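Local coordinates for protein cryptochrome DASH, chloroplastic/mitochondrial (Arabidopsis thaliana, PDB 2J4D) that binds FAD and a folate light antenna, repairs cyclobutane pyrimidine dimers in single-stranded DNA, and may serve as a blue-light photoreceptor, at residues S17-I20 with K21-R25; G250-S253 with A254-R258; C398-L401 with V402-G406; K361-E364 with S365-A369. All coordinates share one frame; numbering follows the deposited sequence.

Contact 1: S17-I20 with K21-R25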
loop_
_atom_site.group_PDB
_atom_site.type_symbol
_atom_site.label_atom_id
_atom_site.label_comp_id
_atom_site.label_asym_id
_atom_site.label_seq_id
_atom_site.Cartn_x
_atom_site.Cartn_y
_atom_site.Cartn_z
ATOM N N SER A 17 -8.123 20.494 -9.805
ATOM C CA SER A 17 -7.205 21.610 -10.023
ATOM C C SER A 17 -5.831 21.337 -9.415
ATOM O O SER A 17 -4.808 21.741 -9.974
ATOM C CB SER A 17 -7.779 22.918 -9.464
ATOM O OG SER A 17 -7.953 22.844 -8.063
ATOM N N VAL A 18 -5.805 20.656 -8.272
ATOM C CA VAL A 18 -4.538 20.329 -7.625
ATOM C C VAL A 18 -3.764 19.331 -8.489
ATOM O O VAL A 18 -2.550 19.439 -8.638
ATOM C CB VAL A 18 -4.758 19.725 -6.217
ATOM C CG1 VAL A 18 -3.449 19.167 -5.674
ATOM C CG2 VAL A 18 -5.283 20.798 -5.279
ATOM N N ALA A 19 -4.477 18.366 -9.060
ATOM C CA ALA A 19 -3.852 17.365 -9.916
ATOM C C ALA A 19 -3.248 18.056 -11.139
ATOM O O ALA A 19 -2.115 17.776 -11.529
ATOM C CB ALA A 19 -4.888 16.322 -10.353
ATOM N N ILE A 20 -4.011 18.961 -11.742
ATOM C CA ILE A 20 -3.529 19.686 -12.904
ATOM C C ILE A 20 -2.280 20.491 -12.559
ATOM O O ILE A 20 -1.309 20.484 -13.314
ATOM C CB ILE A 20 -4.614 20.637 -13.464
ATOM C CG1 ILE A 20 -5.739 19.816 -14.097
ATOM C CG2 ILE A 20 -4.007 21.578 -14.500
ATOM C CD1 ILE A 20 -6.959 20.624 -14.469
ATOM N N LYS A 21 -2.291 21.179 -11.422
ATOM C CA LYS A 21 -1.120 21.969 -11.039
ATOM C C LYS A 21 0.081 21.075 -10.751
ATOM O O LYS A 21 1.207 21.397 -11.123
ATOM C CB LYS A 21 -1.412 22.834 -9.811
ATOM C CG LYS A 21 -2.469 23.895 -10.055
ATOM C CD LYS A 21 -2.379 25.053 -9.065
ATOM C CE LYS A 21 -1.131 25.911 -9.288
ATOM N NZ LYS A 21 0.059 25.438 -8.516
ATOM N N THR A 22 -0.157 19.947 -10.095
ATOM C CA THR A 22 0.929 19.031 -9.775
ATOM C C THR A 22 1.526 18.394 -11.035
ATOM O O THR A 22 2.749 18.341 -11.188
ATOM C CB THR A 22 0.449 17.942 -8.790
ATOM O OG1 THR A 22 -0.001 18.572 -7.583
ATOM C CG2 THR A 22 1.584 16.984 -8.439
ATOM N N PHE A 23 0.676 17.917 -11.939
ATOM C CA PHE A 23 1.161 17.311 -13.183
ATOM C C PHE A 23 1.987 18.355 -13.921
ATOM O O PHE A 23 3.028 18.063 -14.507
ATOM C CB PHE A 23 -0.019 16.867 -14.060
ATOM C CG PHE A 23 -0.789 15.690 -13.505
ATOM C CD1 PHE A 23 -2.095 15.436 -13.924
ATOM C CD2 PHE A 23 -0.202 14.819 -12.587
ATOM C CE1 PHE A 23 -2.806 14.332 -13.438
ATOM C CE2 PHE A 23 -0.901 13.713 -12.095
ATOM C CZ PHE A 23 -2.206 13.469 -12.521
ATOM N N GLU A 24 1.502 19.585 -13.869
ATOM C CA GLU A 24 2.149 20.721 -14.506
ATOM C C GLU A 24 3.536 20.938 -13.905
ATOM O O GLU A 24 4.524 21.078 -14.624
ATOM C CB GLU A 24 1.281 21.958 -14.283
ATOM C CG GLU A 24 1.320 22.985 -15.379
ATOM C CD GLU A 24 0.152 23.951 -15.274
ATOM O OE1 GLU A 24 0.094 24.711 -14.280
ATOM O OE2 GLU A 24 -0.715 23.938 -16.178
ATOM N N ARG A 25 3.609 20.947 -12.578
ATOM C CA ARG A 25 4.877 21.166 -11.898
ATOM C C ARG A 25 5.969 20.165 -12.259
ATOM O O ARG A 25 7.140 20.524 -12.330
ATOM C CB ARG A 25 4.683 21.164 -10.375
ATOM C CG ARG A 25 5.988 21.394 -9.603
ATOM C CD ARG A 25 5.802 21.358 -8.091
ATOM N NE ARG A 25 4.907 22.416 -7.632
ATOM C CZ ARG A 25 3.658 22.214 -7.231
ATOM N NH1 ARG A 25 3.154 20.984 -7.225
ATOM N NH2 ARG A 25 2.910 23.242 -6.851
#
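With its OG1 anti to the carbonyl carbon (chi1 -60°), T22 turns its hydroxyl back along the helix to V18, while F23, whose CG takes the same setting, lays its ring against the turn that holds A19. The hydroxyl donates to V18 O over 2.9 Å from above the carbonyl plane. T22 N reaches the same oxygen at 2.8 Å from the opposite face; T22 thus holds this carbonyl with both its hydroxyl and its amide. V18 and T22 run side by side, CG1 of V18 lying 4.0 Å from T22 OG1. All this belongs to helix 12-26, where i to i+4 bonds from K21 N to S17 O and from E24 N to I20 O continue the alpha-helical pattern. F23 N donates to A19 O at 2.8 Å, and that oxygen also sits over one face of the F23 ring, 3.1 Å above its plane and offset toward the rim. A19 CB approaches F23 CE1 at 4.2 Å. Beyond the helix, the ring meets R112 in a cation-pi contact and packs on N108 of helix 92-111. Replacing F23 by an alanine would probably open a gap beside A19 and leave R112 without its aromatic partner.

Contact 2: G250-S253 with A254-R258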
loop_
_atom_site.group_PDB
_atom_site.type_symbol
_atom_site.label_atom_id
_atom_site.label_comp_id
_atom_site.label_asym_id
_atom_site.label_seq_id
_atom_site.Cartn_x
_atom_site.Cartn_y
_atom_site.Cartn_z
ATOM N N GLY A 250 -9.838 6.308 -3.992
ATOM C CA GLY A 250 -8.832 5.753 -4.881
ATOM C C GLY A 250 -8.371 6.649 -6.012
ATOM O O GLY A 250 -9.072 7.580 -6.420
ATOM N N GLY A 251 -7.165 6.378 -6.504
ATOM C CA GLY A 251 -6.633 7.125 -7.628
ATOM C C GLY A 251 -5.484 8.087 -7.399
ATOM O O GLY A 251 -5.317 8.655 -6.322
ATOM N N GLU A 252 -4.689 8.264 -8.448
ATOM C CA GLU A 252 -3.563 9.186 -8.425
ATOM C C GLU A 252 -4.035 10.619 -8.142
ATOM O O GLU A 252 -3.406 11.341 -7.369
ATOM C CB GLU A 252 -2.832 9.135 -9.767
ATOM C CG GLU A 252 -1.840 10.274 -10.005
ATOM C CD GLU A 252 -0.974 10.048 -11.248
ATOM O OE1 GLU A 252 -1.466 9.450 -12.229
ATOM O OE2 GLU A 252 0.196 10.478 -11.248
ATOM N N SER A 253 -5.135 11.036 -8.764
ATOM C CA SER A 253 -5.637 12.392 -8.542
ATOM C C SER A 253 -5.895 12.639 -7.061
ATOM O O SER A 253 -5.443 13.637 -6.503
ATOM C CB SER A 253 -6.922 12.625 -9.331
ATOM O OG SER A 253 -6.672 12.493 -10.718
ATOM N N ALA A 254 -6.619 11.722 -6.428
ATOM C CA ALA A 254 -6.920 11.854 -5.012
ATOM C C ALA A 254 -5.639 11.739 -4.195
ATOM O O ALA A 254 -5.471 12.419 -3.180
ATOM C CB ALA A 254 -7.928 10.777 -4.584
ATOM N N GLY A 255 -4.724 10.886 -4.643
ATOM C CA GLY A 255 -3.478 10.723 -3.922
ATOM C C GLY A 255 -2.637 11.983 -3.866
ATOM O O GLY A 255 -2.172 12.374 -2.795
ATOM N N VAL A 256 -2.403 12.623 -5.006
ATOM C CA VAL A 256 -1.605 13.841 -4.967
ATOM C C VAL A 256 -2.409 14.917 -4.238
ATOM O O VAL A 256 -1.846 15.851 -3.672
ATOM C CB VAL A 256 -1.192 14.320 -6.383
ATOM C CG1 VAL A 256 -0.424 13.198 -7.096
ATOM C CG2 VAL A 256 -2.399 14.744 -7.176
ATOM N N GLY A 257 -3.729 14.761 -4.232
ATOM C CA GLY A 257 -4.572 15.707 -3.524
ATOM C C GLY A 257 -4.315 15.605 -2.028
ATOM O O GLY A 257 -4.321 16.618 -1.324
ATOM N N ARG A 258 -4.083 14.385 -1.536
ATOM C CA ARG A 258 -3.814 14.181 -0.110
ATOM C C ARG A 258 -2.430 14.701 0.267
ATOM O O ARG A 258 -2.239 15.218 1.372
ATOM C CB ARG A 258 -3.956 12.695 0.262
ATOM C CG ARG A 258 -3.594 12.354 1.715
ATOM C CD ARG A 258 -4.387 13.179 2.749
ATOM N NE ARG A 258 -3.906 12.899 4.099
ATOM C CZ ARG A 258 -4.397 13.431 5.216
ATOM N NH1 ARG A 258 -5.408 14.293 5.167
ATOM N NH2 ARG A 258 -3.874 13.092 6.389
HETATM O O HOH W 1 -8.467 9.968 -7.853
#
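A254 reaches back to G250 through a water: the water donates to G250 O at 2.8 Å and accepts from A254 N at 2.9 Å. One molecule thus bridges the residue before the N-cap and an amide of the first turn. The methyl group of A254 lies near the same carbonyl, its CB 3.9 Å from G250 O, and elsewhere packs on W291. G255 follows, its N bonded to G251 O. A side chain here would come close to the carbonyl oxygens of both G251 and E252. V256 N then donates to E252 O almost straight, with an N-H...O angle of 170°. In the valine CG1 is anti to the carbonyl carbon (chi1 -57°), which leaves CG2 between the backbone N and the carbonyl carbon, 3.3 Å from S253 O, while CG1 lies 3.5 Å from E252 O. Next, G257 N bonds to S253 O at 3.1 Å; a CB on this glycine would be tight against that acceptor. R258 leads away from the turn, its guanidinium pairing with E261 and its NE bonded to T286 O. Outside the turn, the E252 carboxylate accepts from the amides of V52 and L53, and S253 OG is bonded to D104, tying the turn to helix 92-111. G251, with phi at 110°, occupies the N-cap, and the whole forms the N-cap and the opening turns of helix 252-265, a glycine-rich helix N-terminus whose G255 lies about 11 Å from the bound FAD.

Contact 3: C398-L401 with V402-G406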
loop_
_atom_site.group_PDB
_atom_site.type_symbol
_atom_site.label_atom_id
_atom_site.label_comp_id
_atom_site.label_asym_id
_atom_site.label_seq_id
_atom_site.Cartn_x
_atom_site.Cartn_y
_atom_site.Cartn_z
ATOM N N CYS A 398 -1.528 -6.699 16.906
ATOM C CA CYS A 398 -0.625 -7.781 16.512
ATOM C C CYS A 398 -0.084 -8.465 17.772
ATOM O O CYS A 398 -0.084 -9.699 17.889
ATOM C CB CYS A 398 0.544 -7.224 15.687
ATOM S SG CYS A 398 1.944 -8.369 15.539
ATOM N N SER A 399 0.387 -7.660 18.713
ATOM C CA SER A 399 0.914 -8.203 19.963
ATOM C C SER A 399 -0.179 -8.981 20.698
ATOM O O SER A 399 0.057 -10.069 21.214
ATOM C CB SER A 399 1.426 -7.066 20.858
ATOM O OG SER A 399 1.960 -7.575 22.071
ATOM N N PHE A 400 -1.385 -8.422 20.735
ATOM C CA PHE A 400 -2.492 -9.084 21.415
ATOM C C PHE A 400 -2.795 -10.467 20.832
ATOM O O PHE A 400 -2.942 -11.456 21.568
ATOM C CB PHE A 400 -3.755 -8.226 21.339
ATOM C CG PHE A 400 -4.905 -8.782 22.131
ATOM C CD1 PHE A 400 -4.973 -8.594 23.509
ATOM C CD2 PHE A 400 -5.913 -9.511 21.503
ATOM C CE1 PHE A 400 -6.028 -9.121 24.252
ATOM C CE2 PHE A 400 -6.975 -10.045 22.235
ATOM C CZ PHE A 400 -7.032 -9.849 23.615
ATOM N N LEU A 401 -2.900 -10.537 19.510
ATOM C CA LEU A 401 -3.198 -11.802 18.855
ATOM C C LEU A 401 -2.136 -12.849 19.101
ATOM O O LEU A 401 -2.441 -14.011 19.390
ATOM C CB LEU A 401 -3.361 -11.601 17.348
ATOM C CG LEU A 401 -3.689 -12.900 16.602
ATOM C CD1 LEU A 401 -4.682 -12.605 15.494
ATOM C CD2 LEU A 401 -2.414 -13.537 16.054
ATOM N N VAL A 402 -0.881 -12.436 18.983
ATOM C CA VAL A 402 0.237 -13.343 19.162
ATOM C C VAL A 402 0.562 -13.702 20.608
ATOM O O VAL A 402 0.717 -14.875 20.942
ATOM C CB VAL A 402 1.527 -12.761 18.525
ATOM C CG1 VAL A 402 2.733 -13.625 18.890
ATOM C CG2 VAL A 402 1.370 -12.676 17.012
ATOM N N ARG A 403 0.662 -12.690 21.460
ATOM C CA ARG A 403 1.048 -12.911 22.847
ATOM C C ARG A 403 -0.058 -13.145 23.867
ATOM O O ARG A 403 0.084 -13.991 24.744
ATOM C CB ARG A 403 1.947 -11.758 23.295
ATOM C CG ARG A 403 3.164 -11.604 22.388
ATOM C CD ARG A 403 4.232 -10.694 22.968
ATOM N NE ARG A 403 5.472 -10.802 22.200
ATOM C CZ ARG A 403 5.613 -10.353 20.958
ATOM N NH1 ARG A 403 4.591 -9.760 20.360
ATOM N NH2 ARG A 403 6.759 -10.513 20.308
ATOM N N ASP A 404 -1.151 -12.405 23.763
ATOM C CA ASP A 404 -2.247 -12.579 24.703
ATOM C C ASP A 404 -3.150 -13.734 24.299
ATOM O O ASP A 404 -3.596 -14.502 25.151
ATOM C CB ASP A 404 -3.042 -11.285 24.818
ATOM C CG ASP A 404 -2.233 -10.173 25.455
ATOM O OD1 ASP A 404 -1.860 -10.319 26.643
ATOM O OD2 ASP A 404 -1.959 -9.164 24.770
ATOM N N MET A 405 -3.404 -13.871 22.999
ATOM C CA MET A 405 -4.259 -14.945 22.507
ATOM C C MET A 405 -3.482 -16.199 22.126
ATOM O O MET A 405 -4.059 -17.283 22.039
ATOM C CB MET A 405 -5.077 -14.469 21.307
ATOM C CG MET A 405 -6.013 -13.332 21.634
ATOM S SD MET A 405 -7.057 -12.921 20.243
ATOM C CE MET A 405 -8.469 -13.914 20.576
ATOM N N GLY A 406 -2.179 -16.050 21.897
ATOM C CA GLY A 406 -1.350 -17.188 21.532
ATOM C C GLY A 406 -1.650 -17.797 20.169
ATOM O O GLY A 406 -1.376 -18.976 19.934
HETATM O O HOH W 2 -0.255 -7.495 23.732
#
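The F400 ring is approached obliquely by two side chains of the next turn, D404 and M405, and its plane stands 40° from that of the D404 carboxylate. F400 and D404 cross at about a right angle, with OD2 of D404 3.3 Å from F400 CD1. M405 approaches from the same side of the ring plane, near the opposite rim at CD2 and CE2: its CG lies 3.5 Å from F400 CE2, and its SD, 4.6 Å from the ring centroid, makes a Met-aromatic contact. CG of F400 is anti to the backbone N (chi1 -175°), which swings the ring toward the C-terminal turn, beside D404 and M405. An alanine in place of F400 would probably leave M405 SD without the F400 ring beside it and open a gap beside D404.

The backbone widens here near the end of helix 391-404: M405 N reaches F400 O at 2.8 Å, an i to i+5 bond of a pi-type turn, whereas D404 N gives the same oxygen only a weak one. One water accepts from S399 OG at 2.8 Å and donates to D404 OD2 at 2.6 Å; S399 OG is also hydrogen-bonded to F448 N. D404 OD1 is bonded to Y447 OH and K495 N, and R403 NH1 donates to G435 O. The buried carboxylate is therefore bonded at both oxygens, which would be expected to favour its charged form.

Contact 4: K361-E364 with S365-A369; sequences KLFE and SWRDA
S365 OG donates to L362 O at 2.6 Å in helix 360-367, which ends in a Schellman motif with A369 at C-prime and A369 N bonded to W366 O at 3.2 Å. The hydroxyl sits between its own backbone N and carbonyl carbon (chi1 67°). S365 N has K361 O as its main acceptor, at 3.1 Å, and a weak bond to L362 O; W366 N is split between L362 O and F363 O, weakly to both. Stronger is the amide of R367, which meets F363 O almost straight (N-H...O 177°), and D368 N bonds to E364 O at 2.7 Å. W366 NE1 is satisfied by V397 O. The benzene ring of W366 meets F363 obliquely, F363 CE1 lying 3.8 Å from W366 CE3, while R367 CB lies over one face of the F363 ring.

R367 grips D368 side-on, its NE reaching OD1 at 2.9 Å and its NH2 reaching OD2 at 3.0 Å. E364 runs alongside, CG over one face of the guanidinium, but its ion pair with R367 NH2 is long, and OE2 also takes a weak bond from Q360. D368 OD2 accepts on its syn lone pair, while OD1 is met from above the carboxylate plane.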
loop_
_atom_site.group_PDB
_atom_site.type_symbol
_atom_site.label_atom_id
_atom_site.label_comp_id
_atom_site.label_asym_id
_atom_site.label_seq_id
_atom_site.Cartn_x
_atom_site.Cartn_y
_atom_site.Cartn_z
ATOM N N LYS A 361 -12.440 -20.009 17.173
ATOM C CA LYS A 361 -13.263 -19.176 18.041
ATOM C C LYS A 361 -12.471 -17.981 18.552
ATOM O O LYS A 361 -12.960 -16.849 18.537
ATOM C CB LYS A 361 -13.787 -19.983 19.231
ATOM C CG LYS A 361 -15.302 -20.111 19.267
ATOM C CD LYS A 361 -15.795 -20.470 20.665
ATOM C CE LYS A 361 -15.411 -19.389 21.672
ATOM N NZ LYS A 361 -16.593 -18.816 22.380
ATOM N N LEU A 362 -11.254 -18.235 19.019
ATOM C CA LEU A 362 -10.418 -17.152 19.511
ATOM C C LEU A 362 -10.167 -16.169 18.385
ATOM O O LEU A 362 -10.322 -14.962 18.557
ATOM C CB LEU A 362 -9.080 -17.673 20.025
ATOM C CG LEU A 362 -9.019 -18.019 21.510
ATOM C CD1 LEU A 362 -7.574 -18.292 21.898
ATOM C CD2 LEU A 362 -9.567 -16.862 22.330
ATOM N N PHE A 363 -9.783 -16.691 17.226
ATOM C CA PHE A 363 -9.522 -15.825 16.085
ATOM C C PHE A 363 -10.735 -14.964 15.736
ATOM O O PHE A 363 -10.617 -13.746 15.567
ATOM C CB PHE A 363 -9.121 -16.647 14.856
ATOM C CG PHE A 363 -8.999 -15.823 13.607
ATOM C CD1 PHE A 363 -8.000 -14.861 13.491
ATOM C CD2 PHE A 363 -9.934 -15.946 12.584
ATOM C CE1 PHE A 363 -7.942 -14.023 12.371
ATOM C CE2 PHE A 363 -9.886 -15.116 11.464
ATOM C CZ PHE A 363 -8.889 -14.152 11.358
ATOM N N GLU A 364 -11.906 -15.586 15.633
ATOM C CA GLU A 364 -13.092 -14.826 15.281
ATOM C C GLU A 364 -13.423 -13.695 16.247
ATOM O O GLU A 364 -13.946 -12.663 15.826
ATOM C CB GLU A 364 -14.291 -15.760 15.120
ATOM C CG GLU A 364 -14.080 -16.759 13.991
ATOM C CD GLU A 364 -15.315 -17.571 13.670
ATOM O OE1 GLU A 364 -16.184 -17.710 14.559
ATOM O OE2 GLU A 364 -15.406 -18.080 12.529
ATOM N N SER A 365 -13.110 -13.870 17.531
ATOM C CA SER A 365 -13.399 -12.825 18.517
ATOM C C SER A 365 -12.523 -11.597 18.257
ATOM O O SER A 365 -12.951 -10.461 18.471
ATOM C CB SER A 365 -13.181 -13.343 19.950
ATOM O OG SER A 365 -11.816 -13.626 20.214
ATOM N N TRP A 366 -11.298 -11.842 17.798
ATOM C CA TRP A 366 -10.343 -10.786 17.464
ATOM C C TRP A 366 -10.849 -10.112 16.189
ATOM O O TRP A 366 -11.007 -8.894 16.124
ATOM C CB TRP A 366 -8.971 -11.416 17.201
ATOM C CG TRP A 366 -7.850 -10.471 16.843
ATOM C CD1 TRP A 366 -7.122 -9.681 17.704
ATOM C CD2 TRP A 366 -7.267 -10.282 15.544
ATOM N NE1 TRP A 366 -6.122 -9.027 17.018
ATOM C CE2 TRP A 366 -6.188 -9.375 15.693
ATOM C CE3 TRP A 366 -7.551 -10.792 14.267
ATOM C CZ2 TRP A 366 -5.392 -8.970 14.612
ATOM C CZ3 TRP A 366 -6.754 -10.388 13.189
ATOM C CH2 TRP A 366 -5.688 -9.487 13.373
ATOM N N ARG A 367 -11.114 -10.934 15.181
ATOM C CA ARG A 367 -11.592 -10.469 13.888
ATOM C C ARG A 367 -12.865 -9.629 14.004
ATOM O O ARG A 367 -12.975 -8.549 13.404
ATOM C CB ARG A 367 -11.861 -11.684 12.991
ATOM C CG ARG A 367 -12.304 -11.348 11.585
ATOM C CD ARG A 367 -12.863 -12.580 10.896
ATOM N NE ARG A 367 -14.178 -12.926 11.431
ATOM C CZ ARG A 367 -14.804 -14.075 11.195
ATOM N NH1 ARG A 367 -14.237 -15.000 10.429
ATOM N NH2 ARG A 367 -15.993 -14.306 11.738
ATOM N N ASP A 368 -13.820 -10.124 14.789
ATOM C CA ASP A 368 -15.095 -9.436 14.941
ATOM C C ASP A 368 -15.187 -8.409 16.055
ATOM O O ASP A 368 -16.286 -7.986 16.426
ATOM C CB ASP A 368 -16.220 -10.460 15.085
ATOM C CG ASP A 368 -16.281 -11.409 13.910
ATOM O OD1 ASP A 368 -15.833 -11.018 12.805
ATOM O OD2 ASP A 368 -16.777 -12.540 14.082
ATOM N N ALA A 369 -14.039 -7.997 16.579
ATOM C CA ALA A 369 -14.012 -6.992 17.632
ATOM C C ALA A 369 -14.891 -7.351 18.832
ATOM O O ALA A 369 -15.702 -6.537 19.274
ATOM C CB ALA A 369 -14.437 -5.645 17.064
#

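In the fold
The four contacts fall into two pairs in space. Contacts 1 and 2 have centres 11 Å apart and touch where F23 CE2 lies 3.5 Å from E252 OE2, so helix 12-26 rests on the start of helix 252-265. Contacts 3 and 4, with centres 12 Å apart, meet through L401 CD1 and W366 CD2 at 3.5 Å and through M405, whose SD is 3.9 Å from W366 CB; both lie in the FAD-binding domain of the photolyase family. The centres of contacts 2 and 3 are about 35 Å apart. The side chain of C398 in contact 3 is about 4 Å from the bound FAD, that of W366 in contact 4 about 8 Å, and G255 of contact 2 about 11 Å.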